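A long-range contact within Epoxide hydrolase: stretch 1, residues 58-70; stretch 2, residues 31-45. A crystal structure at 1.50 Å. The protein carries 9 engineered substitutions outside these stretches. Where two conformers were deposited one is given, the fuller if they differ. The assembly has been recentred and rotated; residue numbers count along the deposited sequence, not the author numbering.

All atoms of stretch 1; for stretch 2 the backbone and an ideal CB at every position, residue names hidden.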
# COMPACT_ATOMS: atom_id res chain seq x y z
N THR A 58 5.60 -3.94 14.28
CA THR A 58 6.48 -5.05 14.63
C THR A 58 5.70 -6.34 14.83
O THR A 58 4.49 -6.32 15.08
CB THR A 58 7.26 -4.76 15.94
OG1 THR A 58 6.33 -4.65 17.02
CG2 THR A 58 8.07 -3.46 15.82
N SER A 59 6.40 -7.46 14.71
CA SER A 59 5.82 -8.76 15.01
C SER A 59 5.29 -8.82 16.44
O SER A 59 4.20 -9.32 16.68
CB SER A 59 6.84 -9.87 14.78
OG SER A 59 7.01 -10.10 13.39
N GLU A 60 6.08 -8.30 17.39
CA GLU A 60 5.69 -8.30 18.80
C GLU A 60 4.36 -7.57 19.01
O GLU A 60 3.46 -8.08 19.67
CB GLU A 60 6.78 -7.66 19.65
CG GLU A 60 6.53 -7.77 21.15
CD GLU A 60 7.60 -7.08 21.98
OE1 GLU A 60 8.59 -6.56 21.43
OE2 GLU A 60 7.44 -7.06 23.22
N TRP A 61 4.25 -6.38 18.43
CA TRP A 61 3.05 -5.57 18.61
C TRP A 61 1.83 -6.28 18.02
O TRP A 61 0.80 -6.40 18.67
CB TRP A 61 3.23 -4.19 17.98
CG TRP A 61 2.04 -3.29 18.15
CD1 TRP A 61 1.78 -2.46 19.20
CD2 TRP A 61 0.94 -3.14 17.24
NE1 TRP A 61 0.59 -1.81 19.01
CE2 TRP A 61 0.05 -2.20 17.81
CE3 TRP A 61 0.61 -3.71 16.00
CZ2 TRP A 61 -1.14 -1.81 17.19
CZ3 TRP A 61 -0.57 -3.33 15.38
CH2 TRP A 61 -1.43 -2.38 15.98
N LEU A 62 1.95 -6.77 16.78
CA LEU A 62 0.81 -7.42 16.14
C LEU A 62 0.36 -8.68 16.87
O LEU A 62 -0.84 -8.90 17.04
CB LEU A 62 1.07 -7.69 14.65
CG LEU A 62 -0.18 -8.03 13.84
CD1 LEU A 62 -1.19 -6.88 13.83
CD2 LEU A 62 0.18 -8.43 12.42
N THR A 63 1.33 -9.50 17.29
CA THR A 63 1.06 -10.72 18.05
C THR A 63 0.31 -10.40 19.34
O THR A 63 -0.72 -11.01 19.64
CB THR A 63 2.37 -11.47 18.38
OG1 THR A 63 3.11 -11.71 17.18
CG2 THR A 63 2.09 -12.80 19.09
N THR A 64 0.84 -9.43 20.09
CA THR A 64 0.27 -9.00 21.37
C THR A 64 -1.13 -8.41 21.19
O THR A 64 -2.04 -8.71 21.97
CB THR A 64 1.20 -7.99 22.08
OG1 THR A 64 2.45 -8.62 22.38
CG2 THR A 64 0.57 -7.48 23.39
N MET A 65 -1.30 -7.59 20.16
CA MET A 65 -2.61 -6.99 19.89
C MET A 65 -3.65 -8.01 19.46
O MET A 65 -4.82 -7.90 19.84
CB MET A 65 -2.49 -5.88 18.85
CG MET A 65 -1.74 -4.66 19.35
SD MET A 65 -2.65 -3.74 20.61
CE MET A 65 -3.82 -2.82 19.60
N ARG A 66 -3.23 -9.01 18.68
CA ARG A 66 -4.12 -10.10 18.28
C ARG A 66 -4.61 -10.87 19.50
O ARG A 66 -5.79 -11.18 19.60
CB ARG A 66 -3.43 -11.04 17.29
CG ARG A 66 -4.31 -12.19 16.83
CD ARG A 66 -3.60 -13.11 15.85
NE ARG A 66 -4.35 -14.35 15.63
CZ ARG A 66 -4.26 -15.42 16.42
NH1 ARG A 66 -3.45 -15.42 17.47
NH2 ARG A 66 -4.99 -16.49 16.15
N GLU A 67 -3.69 -11.16 20.41
CA GLU A 67 -4.04 -11.85 21.65
C GLU A 67 -5.00 -11.03 22.52
O GLU A 67 -5.98 -11.56 23.04
CB GLU A 67 -2.79 -12.23 22.45
CG GLU A 67 -2.51 -13.72 22.45
CD GLU A 67 -3.66 -14.53 23.03
OE1 GLU A 67 -4.29 -15.28 22.26
OE2 GLU A 67 -3.95 -14.40 24.24
N LYS A 68 -4.70 -9.73 22.65
CA LYS A 68 -5.57 -8.80 23.37
C LYS A 68 -6.97 -8.75 22.75
O LYS A 68 -7.98 -8.77 23.46
CB LYS A 68 -4.96 -7.40 23.41
CG LYS A 68 -3.81 -7.25 24.41
CD LYS A 68 -3.29 -5.82 24.45
CE LYS A 68 -2.22 -5.66 25.52
NZ LYS A 68 -1.60 -4.31 25.49
N TRP A 69 -7.03 -8.69 21.43
CA TRP A 69 -8.30 -8.63 20.71
C TRP A 69 -9.15 -9.87 20.97
O TRP A 69 -10.37 -9.79 21.07
CB TRP A 69 -8.03 -8.49 19.21
CG TRP A 69 -9.03 -7.69 18.46
CD1 TRP A 69 -10.23 -7.21 18.91
CD2 TRP A 69 -8.92 -7.27 17.09
NE1 TRP A 69 -10.87 -6.52 17.91
CE2 TRP A 69 -10.09 -6.54 16.78
CE3 TRP A 69 -7.95 -7.45 16.10
CZ2 TRP A 69 -10.31 -5.99 15.52
CZ3 TRP A 69 -8.17 -6.90 14.85
CH2 TRP A 69 -9.33 -6.17 14.57
N LEU A 70 -8.48 -11.02 21.09
CA LEU A 70 -9.16 -12.29 21.33
C LEU A 70 -9.60 -12.51 22.78
O LEU A 70 -10.73 -12.95 23.03
CB LEU A 70 -8.27 -13.46 20.90
CG LEU A 70 -8.16 -13.79 19.41
CD1 LEU A 70 -7.02 -14.76 19.18
CD2 LEU A 70 -9.48 -14.34 18.87
N UNK A 31 -18.34 -13.33 14.64
CA UNK A 31 -17.68 -13.44 13.34
C UNK A 31 -16.31 -12.75 13.39
O UNK A 31 -15.32 -13.30 12.92
CB UNK A 31 -18.55 -12.83 12.24
N UNK A 32 -16.27 -11.56 13.99
CA UNK A 32 -15.02 -10.83 14.16
C UNK A 32 -13.99 -11.65 14.95
O UNK A 32 -12.85 -11.78 14.52
CB UNK A 32 -15.28 -9.50 14.87
N UNK A 33 -14.39 -12.21 16.08
CA UNK A 33 -13.45 -12.98 16.90
C UNK A 33 -12.97 -14.26 16.20
O UNK A 33 -11.81 -14.64 16.33
CB UNK A 33 -14.10 -13.34 18.24
N UNK A 34 -13.87 -14.91 15.45
CA UNK A 34 -13.49 -16.07 14.63
C UNK A 34 -12.43 -15.68 13.60
O UNK A 34 -11.43 -16.38 13.44
CB UNK A 34 -14.72 -16.65 13.93
N UNK A 35 -12.63 -14.55 12.92
CA UNK A 35 -11.69 -14.12 11.89
C UNK A 35 -10.37 -13.60 12.47
O UNK A 35 -9.32 -13.76 11.86
CB UNK A 35 -12.33 -13.03 11.03
N UNK A 36 -10.42 -13.00 13.66
CA UNK A 36 -9.19 -12.64 14.37
C UNK A 36 -8.39 -13.91 14.69
O UNK A 36 -7.18 -13.96 14.46
CB UNK A 36 -9.51 -11.87 15.65
N UNK A 37 -9.08 -14.92 15.22
CA UNK A 37 -8.44 -16.20 15.54
C UNK A 37 -7.86 -16.89 14.31
O UNK A 37 -6.74 -17.40 14.35
CB UNK A 37 -9.45 -17.13 16.22
N UNK A 38 -8.62 -16.90 13.21
CA UNK A 38 -8.20 -17.58 11.98
C UNK A 38 -7.06 -16.89 11.24
O UNK A 38 -6.29 -17.55 10.53
CB UNK A 38 -9.40 -17.71 11.04
N UNK A 39 -6.95 -15.58 11.43
CA UNK A 39 -5.93 -14.76 10.77
C UNK A 39 -4.51 -15.19 11.13
O UNK A 39 -4.20 -15.49 12.28
CB UNK A 39 -6.13 -13.29 11.14
N UNK A 40 -3.64 -15.20 10.12
CA UNK A 40 -2.23 -15.50 10.33
C UNK A 40 -1.44 -14.21 10.52
O UNK A 40 -1.93 -13.12 10.24
CB UNK A 40 -1.67 -16.30 9.16
N UNK A 41 -0.21 -14.34 11.01
CA UNK A 41 0.73 -13.23 10.98
C UNK A 41 1.93 -13.68 10.17
O UNK A 41 2.19 -14.88 10.03
CB UNK A 41 1.14 -12.79 12.39
N UNK A 42 2.66 -12.70 9.64
CA UNK A 42 3.85 -12.98 8.85
C UNK A 42 4.87 -13.75 9.67
O UNK A 42 4.90 -13.65 10.90
CB UNK A 42 4.46 -11.68 8.32
N UNK A 43 5.73 -14.53 8.98
CA UNK A 43 6.88 -15.05 9.70
C UNK A 43 7.77 -13.87 10.12
O UNK A 43 7.74 -12.83 9.46
CB UNK A 43 7.66 -16.05 8.84
N UNK A 44 8.54 -14.02 11.20
CA UNK A 44 9.42 -12.92 11.57
C UNK A 44 10.40 -12.57 10.45
O UNK A 44 10.86 -13.45 9.72
CB UNK A 44 10.19 -13.27 12.84
N UNK A 45 10.66 -11.28 10.30
CA UNK A 45 11.63 -10.81 9.32
C UNK A 45 12.50 -9.77 10.00
O UNK A 45 12.15 -9.24 11.06
CB UNK A 45 10.95 -10.24 8.08

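Position 31 is helical, and nothing of stretch 1 lies near its CB. The contact sets no preference. It is Asp 31.

Position 32 points toward stretch 1, but its CB has no neighbour there within 5.5 Å. A long apolar side chain could reach the ring of Trp 69. The residue is Leu 32, and Leu 32 CD1 lies 3.9 Å from Trp 69 CZ2.

Position 33 points sideways, with its ideal CB 4.8 Å from Leu 70 CD2. The carbonyl oxygen of Trp 69 is within reach of a long side chain here, so a long donor would suit, as would a flexible apolar chain. It is Lys 33. Lys 33 NZ donates to water 1 (NZ to water O 2.8 Å), and the O of that water lies 2.8 Å from Trp 69 O.

Positions 34, 35 and 38 point away, and the contact leaves them free. They are Thr 34, Leu 35 and Leu 38.

Position 36 sits in an apolar niche. Its ideal CB is 4.1 Å from Leu 70 CD2 and 4.7 Å from Trp 69 CE3. A small or branched apolar residue fits; Ala, Val or Ile are candidates. It is Val 36. Val 36 CG2 sits over one face of the Trp 69 six-membered ring, a CH-pi contact 3.9 Å from the centroid. Val 36 CG1 packs 3.6 Å from Leu 70 CG. Val 36 O accepts from Arg 66 NE at 3.1 Å, a backbone bond.

Position 37 points away overall, yet its ideal CB is 3.8 Å from Leu 70 CD2. Many chains that extend outward would do. It is Arg 37. Arg 37 O, at the edge of the Arg 66 guanidinium, accepts from Arg 66 NH2 at 2.7 Å.

Position 39 leaves helical phi/psi, and its ideal CB is 4.9 Å from Arg 66 NE. A small polar residue would suit. Ser 39 turns back on its own helix, Ser 39 OG donating to Leu 35 O at 2.5 Å.

Position 40 points away, so a polar chain is acceptable. It is Lys 40.

Position 41 is extended and points toward stretch 1. Its ideal CB is 4.5 Å from Leu 62 CD2. A branched apolar chain suits. Ile 41 CG2 lies 3.8 Å from Leu 62 CD2, and Ile 41 CD1 3.5 Å from Thr 63 OG1.

Positions 42 and 43 have no CB neighbours in stretch 1. The contact sets no preference, and phi values of -59° and -65° allow proline among others. They are Ala 42 and Pro 43.

Position 44 has its ideal CB 4.5 Å from Ser 59 OG. Its phi of -59° also allows proline among others. It is Pro 44.

Position 45 is unconstrained by stretch 1. It is Thr 45.

Stretch 2, residues 31-45: DLKTLVRLSKIAPPT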
# COMPACT_ATOMS: atom_id res chain seq x y z
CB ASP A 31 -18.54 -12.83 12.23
CG ASP A 31 -18.18 -13.37 10.85
OD1 ASP A 31 -17.96 -14.60 10.73
OD2 ASP A 31 -18.14 -12.58 9.88
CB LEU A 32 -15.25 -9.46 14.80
CG LEU A 32 -14.04 -8.64 15.25
CD1 LEU A 32 -13.04 -8.41 14.11
CD2 LEU A 32 -14.47 -7.30 15.84
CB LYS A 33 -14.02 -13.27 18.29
CG LYS A 33 -14.30 -12.01 19.12
CD LYS A 33 -13.05 -11.17 19.38
CE LYS A 33 -13.40 -9.71 19.69
NZ LYS A 33 -14.10 -9.54 20.99
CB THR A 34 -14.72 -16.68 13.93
OG1 THR A 34 -15.58 -17.27 14.92
CG2 THR A 34 -14.32 -17.76 12.92
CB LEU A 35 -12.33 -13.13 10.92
CG LEU A 35 -13.59 -13.61 10.17
CD1 LEU A 35 -14.05 -12.56 9.18
CD2 LEU A 35 -13.37 -14.95 9.48
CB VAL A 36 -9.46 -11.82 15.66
CG1 VAL A 36 -8.18 -11.65 16.48
CG2 VAL A 36 -10.06 -10.46 15.33
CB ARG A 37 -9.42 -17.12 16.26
CG ARG A 37 -8.76 -18.33 16.91
CD ARG A 37 -9.77 -19.29 17.52
NE ARG A 37 -10.47 -20.06 16.49
CZ ARG A 37 -11.74 -19.86 16.14
NH1 ARG A 37 -12.47 -18.92 16.72
NH2 ARG A 37 -12.28 -20.62 15.19
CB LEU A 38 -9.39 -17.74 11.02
CG LEU A 38 -10.45 -18.79 11.36
CD1 LEU A 38 -11.62 -18.62 10.42
CD2 LEU A 38 -9.89 -20.21 11.29
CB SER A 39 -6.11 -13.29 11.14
OG SER A 39 -7.34 -12.78 10.65
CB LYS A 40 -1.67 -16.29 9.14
CG LYS A 40 -2.45 -17.54 8.73
CD LYS A 40 -2.35 -18.64 9.77
CE LYS A 40 -2.87 -19.96 9.23
NZ LYS A 40 -3.13 -20.95 10.31
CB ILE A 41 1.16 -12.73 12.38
CG1 ILE A 41 1.83 -13.86 13.18
CG2 ILE A 41 -0.04 -12.13 13.14
CD1 ILE A 41 2.92 -13.38 14.10
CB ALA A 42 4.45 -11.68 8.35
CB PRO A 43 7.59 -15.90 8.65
CG PRO A 43 7.18 -15.30 7.34
CD PRO A 43 5.75 -14.91 7.56
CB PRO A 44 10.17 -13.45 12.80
CG PRO A 44 9.97 -14.91 12.79
CD PRO A 44 8.67 -15.17 12.12
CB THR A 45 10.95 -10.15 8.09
OG1 THR A 45 10.11 -9.08 8.54
CG2 THR A 45 10.13 -11.16 7.30
O HOH W 1 -12.38 -10.67 22.82
O HOH W 2 6.18 -12.53 12.96
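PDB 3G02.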